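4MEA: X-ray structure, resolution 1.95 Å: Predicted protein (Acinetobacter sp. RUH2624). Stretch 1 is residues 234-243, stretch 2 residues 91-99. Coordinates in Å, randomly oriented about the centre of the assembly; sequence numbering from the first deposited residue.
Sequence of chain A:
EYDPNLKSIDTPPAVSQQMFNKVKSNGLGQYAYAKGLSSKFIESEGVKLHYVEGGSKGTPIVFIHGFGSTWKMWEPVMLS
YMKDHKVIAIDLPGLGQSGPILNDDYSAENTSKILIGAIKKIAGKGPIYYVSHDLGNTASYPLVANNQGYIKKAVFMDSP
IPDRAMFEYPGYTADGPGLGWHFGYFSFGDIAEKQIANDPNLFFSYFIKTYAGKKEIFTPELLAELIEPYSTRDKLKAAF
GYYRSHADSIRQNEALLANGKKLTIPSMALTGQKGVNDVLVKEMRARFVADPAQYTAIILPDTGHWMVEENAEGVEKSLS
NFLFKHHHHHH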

# COMPACT_ATOMS: atom_id res chain seq x y z
N ASP A 234 12.50 -8.69 14.20
CA ASP A 234 13.48 -7.64 14.52
C ASP A 234 14.06 -7.03 13.25
O ASP A 234 14.24 -5.82 13.16
CB ASP A 234 14.59 -8.13 15.46
CG ASP A 234 15.51 -9.14 14.79
OD1 ASP A 234 15.00 -10.09 14.17
OD2 ASP A 234 16.75 -8.97 14.89
N LYS A 235 14.35 -7.87 12.26
CA LYS A 235 14.89 -7.37 10.99
C LYS A 235 13.83 -6.59 10.21
O LYS A 235 14.12 -5.56 9.60
CB LYS A 235 15.46 -8.52 10.17
CG LYS A 235 16.73 -9.14 10.77
CD LYS A 235 17.91 -8.15 10.70
CE LYS A 235 18.99 -8.48 11.74
NZ LYS A 235 20.12 -7.50 11.68
N LEU A 236 12.59 -7.08 10.22
CA LEU A 236 11.50 -6.37 9.55
C LEU A 236 11.19 -5.06 10.26
O LEU A 236 10.95 -4.05 9.60
CB LEU A 236 10.25 -7.26 9.50
CG LEU A 236 10.40 -8.46 8.56
CD1 LEU A 236 9.28 -9.45 8.79
CD2 LEU A 236 10.44 -7.99 7.09
N LYS A 237 11.20 -5.08 11.58
CA LYS A 237 10.97 -3.83 12.32
C LYS A 237 11.97 -2.74 11.91
O LYS A 237 11.59 -1.60 11.64
CB LYS A 237 11.03 -4.06 13.83
CG LYS A 237 10.61 -2.85 14.66
CD LYS A 237 10.75 -3.12 16.15
CE LYS A 237 10.19 -1.96 16.97
NZ LYS A 237 10.01 -2.32 18.41
N ALA A 238 13.25 -3.10 11.85
CA ALA A 238 14.29 -2.18 11.40
C ALA A 238 14.04 -1.70 9.96
O ALA A 238 14.08 -0.50 9.68
CB ALA A 238 15.64 -2.85 11.50
N ALA A 239 13.81 -2.64 9.05
CA ALA A 239 13.52 -2.28 7.67
C ALA A 239 12.41 -1.24 7.60
O ALA A 239 12.51 -0.23 6.88
CB ALA A 239 13.15 -3.51 6.86
N PHE A 240 11.33 -1.47 8.33
CA PHE A 240 10.18 -0.59 8.20
C PHE A 240 10.37 0.70 9.01
O PHE A 240 9.65 1.69 8.82
CB PHE A 240 8.86 -1.34 8.48
CG PHE A 240 8.66 -2.55 7.58
CD1 PHE A 240 8.97 -2.49 6.23
CD2 PHE A 240 8.18 -3.75 8.09
CE1 PHE A 240 8.80 -3.61 5.41
CE2 PHE A 240 8.01 -4.86 7.28
CZ PHE A 240 8.31 -4.79 5.93
N GLY A 241 11.38 0.73 9.88
CA GLY A 241 11.76 1.99 10.51
C GLY A 241 12.17 3.04 9.48
O GLY A 241 11.87 4.23 9.64
N TYR A 242 12.87 2.62 8.41
CA TYR A 242 13.26 3.56 7.35
C TYR A 242 12.02 4.19 6.76
O TYR A 242 12.02 5.38 6.43
CB TYR A 242 14.09 2.87 6.26
CG TYR A 242 15.48 2.50 6.74
CD1 TYR A 242 16.55 3.38 6.58
CD2 TYR A 242 15.72 1.29 7.39
CE1 TYR A 242 17.82 3.06 7.03
CE2 TYR A 242 16.98 0.97 7.86
CZ TYR A 242 18.03 1.86 7.67
OH TYR A 242 19.29 1.55 8.14
N TYR A 243 10.95 3.40 6.65
CA TYR A 243 9.72 3.88 6.05
C TYR A 243 8.93 4.78 6.99
O TYR A 243 8.40 5.82 6.56
CB TYR A 243 8.88 2.71 5.49
CG TYR A 243 9.58 2.05 4.32
CD1 TYR A 243 9.38 2.52 3.02
CD2 TYR A 243 10.49 1.01 4.51
CE1 TYR A 243 10.05 1.95 1.94
CE2 TYR A 243 11.17 0.43 3.43
CZ TYR A 243 10.94 0.90 2.15
OH TYR A 243 11.60 0.34 1.08
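Stretch 2 91-99: DLPGLGQSG

Stretch 1 is a helix throughout, continuing beyond both of its ends, whereas stretch 2 has no regular helix or strand and folds into two successive turns: type II from L92 to L95, closed by L95 N to L92 O at 2.8 Å, and type II' from L95 to S98, closed by S98 N to L95 O at 2.9 Å. With no regular axis in stretch 2, its placement is best defined by CA proximity: K235 CA lies 6.0 Å from L95 CA, and A238 CA lies 5.1 Å from G94 CA. Going up the helix therefore means going back along the loop, from G96 and L95 near K235 to P93 and L92 near Y242. Together the two surfaces bury 381 Å².

At the start of the helix segment, D234 takes part through its backbone: a water donates to D234 O at 3.2 Å and to G94 O at 2.7 Å, bridging the two stretches. K235 follows. Its CA-to-CB bond points sideways, but chi1 and chi2 are both m and chi3 and chi4 both t, and the chain's end comes within reach of the loop. There NZ donates to G94 O at 3.1 Å and to G96 O at 2.8 Å; S98 O also lies 2.9 Å from NZ. The ammonium group thus meets main-chain carbonyls, a contact that depends on the path of the turns rather than on loop side chains.

L236 points away and K237 leads its end away, so the next contact is at A238, directed toward the loop. Its CB lies 3.7 Å from G94 O and 4.1 Å from L95 CD2. The close approach depends on G94 lacking a side chain: an ideal CB there would fall 2.6 Å from A238 CB. The phi/psi of 88/-26 at G94 independently calls for glycine.

A239 presents its flank to L95, with CB 3.8 Å from L95 CD2. Although L95 starts away from the helix at CA-to-CB, its m,t rotamer brings the end of the side chain back, and CD2 also reaches 3.7 Å from K235 O.

F240 points away and G241 is out of reach. One turn beyond A238, Y242 again points toward the loop. Its OH donates to P93 O at 2.7 Å, with that oxygen at the ring edge, near the ring plane. Apolar packing accompanies this bond: Y242 CZ lies 4.2 Å from L92 CB, and Y242 CE2 lies 4.2 Å from L95 CD1. Y243 makes no contact.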

# COMPACT_ATOMS: atom_id res chain seq x y z
N ASP A 91 26.27 -3.33 5.59
CA ASP A 91 24.87 -3.59 5.90
C ASP A 91 24.25 -2.38 6.60
O ASP A 91 24.76 -1.92 7.62
CB ASP A 91 24.74 -4.81 6.82
CG ASP A 91 24.94 -6.12 6.10
OD1 ASP A 91 24.89 -6.11 4.84
OD2 ASP A 91 25.11 -7.16 6.78
N LEU A 92 23.14 -1.87 6.05
CA LEU A 92 22.46 -0.72 6.66
C LEU A 92 22.13 -0.99 8.12
O LEU A 92 21.82 -2.12 8.50
CB LEU A 92 21.15 -0.41 5.92
CG LEU A 92 21.22 0.40 4.63
CD1 LEU A 92 19.83 0.49 3.97
CD2 LEU A 92 21.79 1.79 4.91
N PRO A 93 22.18 0.06 8.94
CA PRO A 93 21.79 -0.10 10.35
C PRO A 93 20.49 -0.90 10.48
O PRO A 93 19.49 -0.59 9.82
CB PRO A 93 21.58 1.35 10.81
CG PRO A 93 22.53 2.15 9.95
CD PRO A 93 22.48 1.46 8.59
N GLY A 94 20.52 -1.94 11.31
CA GLY A 94 19.36 -2.78 11.54
C GLY A 94 19.19 -3.95 10.58
O GLY A 94 18.57 -4.95 10.92
N LEU A 95 19.75 -3.82 9.37
CA LEU A 95 19.56 -4.82 8.32
C LEU A 95 20.76 -5.74 8.14
O LEU A 95 21.85 -5.47 8.65
CB LEU A 95 19.23 -4.12 7.00
CG LEU A 95 18.02 -3.19 7.10
CD1 LEU A 95 17.64 -2.62 5.74
CD2 LEU A 95 16.84 -3.93 7.74
N GLY A 96 20.57 -6.83 7.40
CA GLY A 96 21.63 -7.80 7.21
C GLY A 96 22.14 -8.23 8.58
O GLY A 96 21.35 -8.64 9.43
N GLN A 97 23.45 -8.12 8.80
CA GLN A 97 24.02 -8.49 10.10
C GLN A 97 24.35 -7.28 10.99
O GLN A 97 25.01 -7.42 12.03
CB GLN A 97 25.24 -9.39 9.91
CG GLN A 97 24.86 -10.71 9.25
CD GLN A 97 26.06 -11.56 8.89
OE1 GLN A 97 26.62 -12.26 9.74
NE2 GLN A 97 26.46 -11.50 7.62
N SER A 98 23.88 -6.11 10.58
CA SER A 98 24.03 -4.91 11.41
C SER A 98 22.96 -4.86 12.49
O SER A 98 21.83 -5.28 12.26
CB SER A 98 23.96 -3.64 10.56
OG SER A 98 25.09 -3.52 9.71
N GLY A 99 23.31 -4.33 13.66
CA GLY A 99 22.35 -4.14 14.74
C GLY A 99 21.44 -2.93 14.54
O GLY A 99 21.74 -2.05 13.73
O HOH W 1 17.43 -5.26 13.40